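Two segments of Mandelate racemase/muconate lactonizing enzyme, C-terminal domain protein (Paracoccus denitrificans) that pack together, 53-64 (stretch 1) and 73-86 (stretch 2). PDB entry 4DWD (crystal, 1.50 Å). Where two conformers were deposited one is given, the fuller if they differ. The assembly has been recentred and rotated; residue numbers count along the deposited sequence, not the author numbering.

Stretch 1 (53-64) GVVARDIAPFLE
Stretch 2, residues 73-86: VLLDRMMHRLVKLG

Phe62 is the centre of the contact. Its CA-to-CB bond points toward the second stretch, chi1 is t (172°) and chi2 is 78°, and the ring enters a hole formed by Leu74, Arg77, Met78 and Arg81, residues spaced as successive turns of a helix present them. It loses 114 Å² to the other stretch, more than any other residue, out of 554 Å² buried on both sides. Residue 78 is selenomethionine: SE of Met78 lies 3.5 Å from CD2 of Phe62 and 4.2 Å from the ring centroid, 39° off the normal, an oblique sulfur-aromatic type of approach. CE2 of Phe62 reaches CD2 of Leu74 at 3.6 Å and the backbone O of Leu74 at 3.4 Å.

The helices carrying these residues, 53-63 and 73-81, both begin earlier in the chain. Their axes approach to 10.8 Å and their N-to-C directions differ by 130°, so the register runs in opposite senses: CA of Leu63 is 7.2 Å from CA of Leu74, CA of Ile59 6.9 Å from CA of Met78, and CA of Asp58 8.0 Å from CA of Leu82. The first helix contains a pi-type turn at 55-59, evidenced by Ile59 N to Val54 O (3.2 Å) and Ala60 N to Val55 O (2.8 Å), and is kinked at 61-62; Pro61 has no amide hydrogen to donate.

Away from the ring, apolar contacts follow this register. Met78 (chi1, chi2 and chi3 all m) brings CE to 3.9 Å from CG1 of Ile59 (m, t), whose CG1 also lies 3.9 Å from CD1 of Leu82 (m, t). Leu63 (m, t) starts sideways, yet its CD2 reaches CB of Leu74 at 3.9 Å and CD2 of Leu75 at 4.2 Å; Leu74 and Leu75 are also m, t. Leu82 is the first residue to leave helical phi/psi (-97/6), and a 3-10 segment, 83-85, follows. Val54 (t) spans this change, with CG1 3.8 Å from CD1 of Leu82 and CG2 4.2 Å from CD1 of Leu85 (m, t).

At the polar edge, CD of Arg77 (t, t, m) lies 3.7 Å from CZ of Phe62. CD1 of Phe62 lies over one face of the Arg81 guanidinium (chi1 m, chi2 -135°, chi3 m), 3.8 Å from NH2 of Arg81, an approach oblique to the ring. NH1 of Arg81 is 3.7 Å from O of Asp58, which lies near the guanidinium plane but without a hydrogen bond. The Asp58 side chain (chi1 m, chi2 -37°) packs CB 3.7 Å from CD2 of Leu82, with OD2 of Asp58 3.9 Å from CD1 of Leu85. No hydrogen bond crosses the interface.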

ATOM      1  N   GLY B  53       8.993 -33.825  27.506  1.00 10.74           N
ATOM      2  CA  GLY B  53       8.778 -35.049  26.737  1.00 11.95           C
ATOM      3  C   GLY B  53       9.403 -34.983  25.349  1.00 11.09           C
ATOM      4  O   GLY B  53       9.980 -35.962  24.869  1.00 11.72           O
ATOM      5  N   VAL B  54       9.312 -33.821  24.698  1.00 10.75           N
ATOM      6  CA  VAL B  54       9.936 -33.643  23.389  1.00 10.44           C
ATOM      7  C   VAL B  54      11.460 -33.713  23.525  1.00 11.36           C
ATOM      8  O   VAL B  54      12.134 -34.339  22.705  1.00 12.36           O
ATOM      9  CB  VAL B  54       9.448 -32.337  22.721  1.00 10.92           C
ATOM     10  CG1 VAL B  54      10.305 -31.990  21.513  1.00 13.01           C
ATOM     11  CG2 VAL B  54       7.986 -32.463  22.303  1.00 11.68           C
ATOM     12  N   VAL B  55      12.015 -33.109  24.579  1.00 10.72           N
ATOM     13  CA  VAL B  55      13.459 -33.266  24.837  1.00 11.25           C
ATOM     14  C   VAL B  55      13.836 -34.753  24.977  1.00 12.36           C
ATOM     15  O   VAL B  55      14.733 -35.240  24.283  1.00 13.21           O
ATOM     16  CB  VAL B  55      13.917 -32.469  26.079  1.00 10.95           C
ATOM     17  CG1 VAL B  55      15.378 -32.757  26.421  1.00 12.51           C
ATOM     18  CG2 VAL B  55      13.728 -30.970  25.856  1.00 11.73           C
ATOM     19  N   ALA B  56      13.136 -35.469  25.857  1.00 11.80           N
ATOM     20  CA  ALA B  56      13.486 -36.857  26.162  1.00 13.46           C
ATOM     21  C   ALA B  56      13.318 -37.793  24.958  1.00 13.53           C
ATOM     22  O   ALA B  56      14.175 -38.638  24.696  1.00 14.97           O
ATOM     23  CB  ALA B  56      12.664 -37.364  27.338  1.00 14.59           C
ATOM     24  N   ARG B  57      12.218 -37.643  24.226  1.00 12.95           N
ATOM     25  CA  ARG B  57      11.916 -38.587  23.146  1.00 14.39           C
ATOM     26  C   ARG B  57      12.584 -38.217  21.830  1.00 14.80           C
ATOM     27  O   ARG B  57      13.026 -39.093  21.083  1.00 14.75           O
ATOM     28  CB  ARG B  57      10.409 -38.666  22.896  1.00 15.02           C
ATOM     29  CG  ARG B  57       9.571 -39.339  23.966  1.00 21.07           C
ATOM     30  CD  ARG B  57       8.153 -39.573  23.446  1.00 24.00           C
ATOM     31  NE  ARG B  57       7.512 -38.333  22.991  1.00 19.08           N
ATOM     32  CZ  ARG B  57       6.939 -37.443  23.801  1.00 17.89           C
ATOM     33  NH1 ARG B  57       6.899 -37.652  25.113  1.00 21.54           N
ATOM     34  NH2 ARG B  57       6.398 -36.350  23.301  1.00 14.19           N
ATOM     35  N   ASP B  58      12.621 -36.923  21.532  1.00 13.87           N
ATOM     36  CA  ASP B  58      12.973 -36.471  20.185  1.00 14.50           C
ATOM     37  C   ASP B  58      14.378 -35.887  20.072  1.00 17.02           C
ATOM     38  O   ASP B  58      15.093 -36.165  19.098  1.00 21.96           O
ATOM     39  CB  ASP B  58      11.930 -35.483  19.651  1.00 15.04           C
ATOM     40  CG  ASP B  58      10.511 -36.027  19.713  1.00 16.08           C
ATOM     41  OD1 ASP B  58      10.301 -37.246  19.488  1.00 17.18           O
ATOM     42  OD2 ASP B  58       9.589 -35.237  19.984  1.00 17.42           O
ATOM     43  N   ILE B  59      14.780 -35.088  21.055  1.00 13.92           N
ATOM     44  CA  ILE B  59      16.032 -34.338  20.957  1.00 14.12           C
ATOM     45  C   ILE B  59      17.216 -35.079  21.564  1.00 14.96           C
ATOM     46  O   ILE B  59      18.259 -35.222  20.918  1.00 15.60           O
ATOM     47  CB  ILE B  59      15.888 -32.926  21.563  1.00 13.64           C
ATOM     48  CG1 ILE B  59      14.752 -32.166  20.866  1.00 13.36           C
ATOM     49  CG2 ILE B  59      17.194 -32.153  21.464  1.00 14.34           C
ATOM     50  CD1 ILE B  59      14.364 -30.869  21.554  1.00 13.64           C
ATOM     51  N   ALA B  60      17.049 -35.541  22.801  1.00 14.34           N
ATOM     52  CA  ALA B  60      18.116 -36.232  23.531  1.00 15.22           C
ATOM     53  C   ALA B  60      18.818 -37.343  22.727  1.00 15.72           C
ATOM     54  O   ALA B  60      20.048 -37.345  22.669  1.00 16.55           O
ATOM     55  CB  ALA B  60      17.604 -36.755  24.868  1.00 15.11           C
ATOM     56  N   PRO B  61      18.056 -38.273  22.098  1.00 15.46           N
ATOM     57  CA  PRO B  61      18.753 -39.349  21.376  1.00 17.19           C
ATOM     58  C   PRO B  61      19.618 -38.821  20.239  1.00 16.82           C
ATOM     59  O   PRO B  61      20.618 -39.442  19.890  1.00 20.55           O
ATOM     60  CB  PRO B  61      17.613 -40.211  20.810  1.00 19.71           C
ATOM     61  CG  PRO B  61      16.415 -39.874  21.622  1.00 20.94           C
ATOM     62  CD  PRO B  61      16.590 -38.464  22.101  1.00 15.55           C
ATOM     63  N   PHE B  62      19.250 -37.676  19.676  1.00 16.66           N
ATOM     64  CA  PHE B  62      20.014 -37.084  18.584  1.00 16.60           C
ATOM     65  C   PHE B  62      21.274 -36.363  19.068  1.00 17.76           C
ATOM     66  O   PHE B  62      22.317 -36.437  18.430  1.00 19.19           O
ATOM     67  CB  PHE B  62      19.131 -36.134  17.774  1.00 18.21           C
ATOM     68  CG  PHE B  62      19.887 -35.334  16.754  1.00 19.62           C
ATOM     69  CD1 PHE B  62      20.273 -35.914  15.546  1.00 23.92           C
ATOM     70  CD2 PHE B  62      20.229 -34.001  17.003  1.00 20.65           C
ATOM     71  CE1 PHE B  62      20.979 -35.182  14.602  1.00 26.05           C
ATOM     72  CE2 PHE B  62      20.928 -33.263  16.056  1.00 21.81           C
ATOM     73  CZ  PHE B  62      21.308 -33.857  14.860  1.00 25.95           C
ATOM     74  N   LEU B  63      21.173 -35.657  20.192  1.00 14.65           N
ATOM     75  CA  LEU B  63      22.314 -34.910  20.719  1.00 14.73           C
ATOM     76  C   LEU B  63      23.396 -35.767  21.351  1.00 15.53           C
ATOM     77  O   LEU B  63      24.564 -35.402  21.330  1.00 14.79           O
ATOM     78  CB  LEU B  63      21.850 -33.894  21.759  1.00 14.92           C
ATOM     79  CG  LEU B  63      20.954 -32.761  21.279  1.00 14.00           C
ATOM     80  CD1 LEU B  63      20.620 -31.875  22.472  1.00 14.45           C
ATOM     81  CD2 LEU B  63      21.661 -31.959  20.193  1.00 14.20           C
ATOM     82  N   GLU B  64      22.996 -36.887  21.946  1.00 15.16           N
ATOM     83  CA  GLU B  64      23.958 -37.730  22.658  1.00 15.63           C
ATOM     84  C   GLU B  64      24.974 -38.277  21.647  1.00 14.85           C
ATOM     85  O   GLU B  64      24.590 -38.811  20.607  1.00 17.27           O
ATOM     86  CB  GLU B  64      23.233 -38.798  23.498  1.00 19.66           C
ATOM     87  CG  GLU B  64      22.557 -38.178  24.733  1.00 19.60           C
ATOM     88  CD  GLU B  64      21.572 -39.087  25.452  1.00 22.93           C
ATOM     89  OE1 GLU B  64      21.318 -40.211  24.968  1.00 25.68           O
ATOM     90  OE2 GLU B  64      21.052 -38.674  26.515  1.00 21.51           O
ATOM     91  N   VAL B  73      24.160 -25.973  14.373  1.00 11.84           N
ATOM     92  CA  VAL B  73      23.836 -26.970  13.359  1.00 12.76           C
ATOM     93  C   VAL B  73      22.964 -28.074  13.974  1.00 12.42           C
ATOM     94  O   VAL B  73      21.969 -28.487  13.386  1.00 13.39           O
ATOM     95  CB  VAL B  73      25.096 -27.564  12.712  1.00 13.45           C
ATOM     96  CG1 VAL B  73      24.742 -28.673  11.729  1.00 14.27           C
ATOM     97  CG2 VAL B  73      25.879 -26.477  12.008  1.00 15.23           C
ATOM     98  N   LEU B  74      23.323 -28.541  15.170  1.00 11.99           N
ATOM     99  CA  LEU B  74      22.539 -29.612  15.795  1.00 11.35           C
ATOM    100  C   LEU B  74      21.101 -29.189  16.049  1.00 11.79           C
ATOM    101  O   LEU B  74      20.170 -29.924  15.722  1.00 11.63           O
ATOM    102  CB  LEU B  74      23.169 -30.059  17.114  1.00 11.65           C
ATOM    103  CG  LEU B  74      24.514 -30.760  17.013  1.00 12.66           C
ATOM    104  CD1 LEU B  74      25.190 -30.819  18.378  1.00 13.63           C
ATOM    105  CD2 LEU B  74      24.333 -32.159  16.430  1.00 15.00           C
ATOM    106  N   LEU B  75      20.916 -28.009  16.627  1.00 11.77           N
ATOM    107  CA  LEU B  75      19.571 -27.589  17.006  1.00 11.85           C
ATOM    108  C   LEU B  75      18.751 -27.044  15.838  1.00 12.19           C
ATOM    109  O   LEU B  75      17.533 -27.153  15.842  1.00 13.27           O
ATOM    110  CB  LEU B  75      19.594 -26.638  18.205  1.00 11.79           C
ATOM    111  CG  LEU B  75      20.143 -27.313  19.470  1.00 11.71           C
ATOM    112  CD1 LEU B  75      20.245 -26.245  20.541  1.00 11.91           C
ATOM    113  CD2 LEU B  75      19.278 -28.483  19.942  1.00 13.99           C
ATOM    114  N   ASP B  76      19.405 -26.495  14.816  1.00 12.40           N
ATOM    115  CA  ASP B  76      18.654 -26.115  13.619  1.00 13.19           C
ATOM    116  C   ASP B  76      18.240 -27.353  12.828  1.00 13.06           C
ATOM    117  O   ASP B  76      17.146 -27.373  12.244  1.00 12.97           O
ATOM    118  CB  ASP B  76      19.432 -25.115  12.746  1.00 13.85           C
ATOM    119  CG  ASP B  76      19.590 -23.758  13.409  1.00 17.09           C
ATOM    120  OD1 ASP B  76      19.040 -23.544  14.519  1.00 20.42           O
ATOM    121  OD2 ASP B  76      20.265 -22.898  12.810  1.00 20.14           O
ATOM    122  N   ARG B  77      19.084 -28.392  12.818  1.00 12.34           N
ATOM    123  CA  ARG B  77      18.647 -29.677  12.258  1.00 12.44           C
ATOM    124  C   ARG B  77      17.433 -30.197  13.031  1.00 13.66           C
ATOM    125  O   ARG B  77      16.458 -30.631  12.430  1.00 15.71           O
ATOM    126  CB  ARG B  77      19.762 -30.724  12.232  1.00 15.56           C
ATOM    127  CG  ARG B  77      19.401 -31.944  11.394  1.00 21.45           C
ATOM    128  CD  ARG B  77      20.521 -32.969  11.332  1.00 26.65           C
ATOM    129  NE  ARG B  77      21.817 -32.385  10.980  1.00 31.02           N
ATOM    130  CZ  ARG B  77      22.221 -32.088   9.745  1.00 29.88           C
ATOM    131  NH1 ARG B  77      23.431 -31.572   9.562  1.00 32.93           N
ATOM    132  NH2 ARG B  77      21.431 -32.296   8.693  1.00 28.41           N
HETATM  133  N   MSE B  78      17.485 -30.127  14.362  1.00 13.80           N
HETATM  134  CA  MSE B  78      16.371 -30.608  15.189  1.00 15.00           C
HETATM  135  C   MSE B  78      15.122 -29.798  14.939  1.00 14.21           C
HETATM  136  O   MSE B  78      14.021 -30.344  14.889  1.00 15.00           O
HETATM  137  CB  MSE B  78      16.682 -30.559  16.684  1.00 15.73           C
HETATM  138  CG  MSE B  78      17.538 -31.705  17.193  1.00 19.33           C
HETATM  139 SE   MSE B  78      16.737 -33.468  16.853  1.00 23.59          SE
HETATM  140  CE  MSE B  78      14.829 -33.238  17.119  1.00 17.57           C
HETATM  141  N   MSE B  79      15.262 -28.486  14.775  1.00 13.61           N
HETATM  142  CA  MSE B  79      14.074 -27.660  14.487  0.70 15.45           C
HETATM  143  C   MSE B  79      13.421 -28.185  13.257  1.00 15.10           C
HETATM  144  O   MSE B  79      12.202 -28.282  13.199  1.00 14.53           O
HETATM  145  CB  MSE B  79      14.318 -26.126  14.327  0.70 18.57           C
HETATM  146  CG  MSE B  79      13.912 -25.373  12.985  0.70 20.61           C
HETATM  147 SE   MSE B  79      11.977 -25.466  12.520  0.70 33.44          SE
HETATM  148  CE  MSE B  79      12.049 -25.844  10.594  0.70 22.45           C
ATOM    149  N   HIS B  80      14.191 -28.546  12.252  1.00 14.15           N
ATOM    150  CA  HIS B  80      13.560 -29.030  11.040  1.00 15.43           C
ATOM    151  C   HIS B  80      12.959 -30.410  11.179  1.00 14.38           C
ATOM    152  O   HIS B  80      11.920 -30.687  10.588  1.00 16.55           O
ATOM    153  CB  HIS B  80      14.477 -28.796   9.837  1.00 17.23           C
ATOM    154  CG  HIS B  80      14.550 -27.323   9.447  1.00 21.25           C
ATOM    155  ND1 HIS B  80      15.282 -26.430  10.145  1.00 19.72           N
ATOM    156  CD2 HIS B  80      13.876 -26.589   8.463  1.00 22.18           C
ATOM    157  CE1 HIS B  80      15.118 -25.197   9.624  1.00 19.79           C
ATOM    158  NE2 HIS B  80      14.252 -25.290   8.600  1.00 19.91           N
ATOM    159  N   ARG B  81      13.566 -31.265  11.998  1.00 13.30           N
ATOM    160  CA  ARG B  81      12.956 -32.571  12.331  1.00 14.59           C
ATOM    161  C   ARG B  81      11.637 -32.397  13.089  1.00 14.90           C
ATOM    162  O   ARG B  81      10.706 -33.199  12.934  1.00 18.08           O
ATOM    163  CB  ARG B  81      13.899 -33.425  13.183  1.00 16.18           C
ATOM    164  CG  ARG B  81      15.225 -33.742  12.513  1.00 22.74           C
ATOM    165  CD  ARG B  81      15.646 -35.197  12.649  1.00 32.58           C
ATOM    166  NE  ARG B  81      15.495 -35.745  13.992  1.00 40.13           N
ATOM    167  CZ  ARG B  81      16.231 -36.745  14.477  1.00 40.28           C
ATOM    168  NH1 ARG B  81      16.021 -37.188  15.710  1.00 42.44           N
ATOM    169  NH2 ARG B  81      17.189 -37.294  13.737  1.00 43.00           N
ATOM    170  N   LEU B  82      11.571 -31.353  13.911  1.00 13.15           N
ATOM    171  CA  LEU B  82      10.431 -31.129  14.794  1.00 13.68           C
ATOM    172  C   LEU B  82       9.398 -30.149  14.236  1.00 12.78           C
ATOM    173  O   LEU B  82       8.432 -29.801  14.922  1.00 12.14           O
ATOM    174  CB  LEU B  82      10.910 -30.604  16.151  1.00 15.17           C
ATOM    175  CG  LEU B  82      11.803 -31.480  17.017  1.00 16.50           C
ATOM    176  CD1 LEU B  82      12.047 -30.791  18.344  1.00 15.78           C
ATOM    177  CD2 LEU B  82      11.164 -32.843  17.210  1.00 17.54           C
ATOM    178  N   VAL B  83       9.577 -29.716  12.994  1.00 11.90           N
ATOM    179  CA  VAL B  83       8.779 -28.601  12.486  1.00 12.21           C
ATOM    180  C   VAL B  83       7.281 -28.908  12.515  1.00 12.21           C
ATOM    181  O   VAL B  83       6.472 -28.027  12.789  1.00 11.74           O
ATOM    182  CB  VAL B  83       9.266 -28.172  11.072  1.00 12.38           C
ATOM    183  CG1 VAL B  83       9.014 -29.267  10.045  1.00 14.68           C
ATOM    184  CG2 VAL B  83       8.634 -26.853  10.632  1.00 12.40           C
ATOM    185  N   LYS B  84       6.913 -30.169  12.283  1.00 12.41           N
ATOM    186  CA  LYS B  84       5.494 -30.527  12.220  1.00 12.34           C
ATOM    187  C   LYS B  84       4.863 -30.676  13.598  1.00 11.95           C
ATOM    188  O   LYS B  84       3.679 -30.977  13.695  1.00 12.23           O
ATOM    189  CB  LYS B  84       5.272 -31.785  11.368  1.00 14.51           C
ATOM    190  CG  LYS B  84       5.838 -31.735   9.949  1.00 20.03           C
ATOM    191  CD  LYS B  84       4.766 -31.295   8.971  1.00 21.50           C
ATOM    192  CE  LYS B  84       5.206 -31.426   7.522  1.00 24.62           C
ATOM    193  NZ  LYS B  84       4.092 -31.908   6.659  1.00 30.26           N
ATOM    194  N   LEU B  85       5.648 -30.421  14.652  1.00 10.97           N
ATOM    195  CA  LEU B  85       5.107 -30.278  16.010  1.00 10.38           C
ATOM    196  C   LEU B  85       4.613 -28.867  16.287  1.00 10.64           C
ATOM    197  O   LEU B  85       4.124 -28.578  17.381  1.00 10.52           O
ATOM    198  CB  LEU B  85       6.128 -30.710  17.081  1.00 11.04           C
ATOM    199  CG  LEU B  85       6.626 -32.154  17.011  1.00 11.30           C
ATOM    200  CD1 LEU B  85       7.612 -32.403  18.144  1.00 13.25           C
ATOM    201  CD2 LEU B  85       5.463 -33.146  17.047  1.00 11.95           C
ATOM    202  N   GLY B  86       4.741 -27.994  15.291  1.00 10.70           N
ATOM    203  CA  GLY B  86       4.271 -26.624  15.389  1.00 10.93           C
ATOM    204  C   GLY B  86       5.167 -25.732  14.545  1.00 11.21           C
ATOM    205  O   GLY B  86       4.810 -25.381  13.427  1.00 11.38           O
TER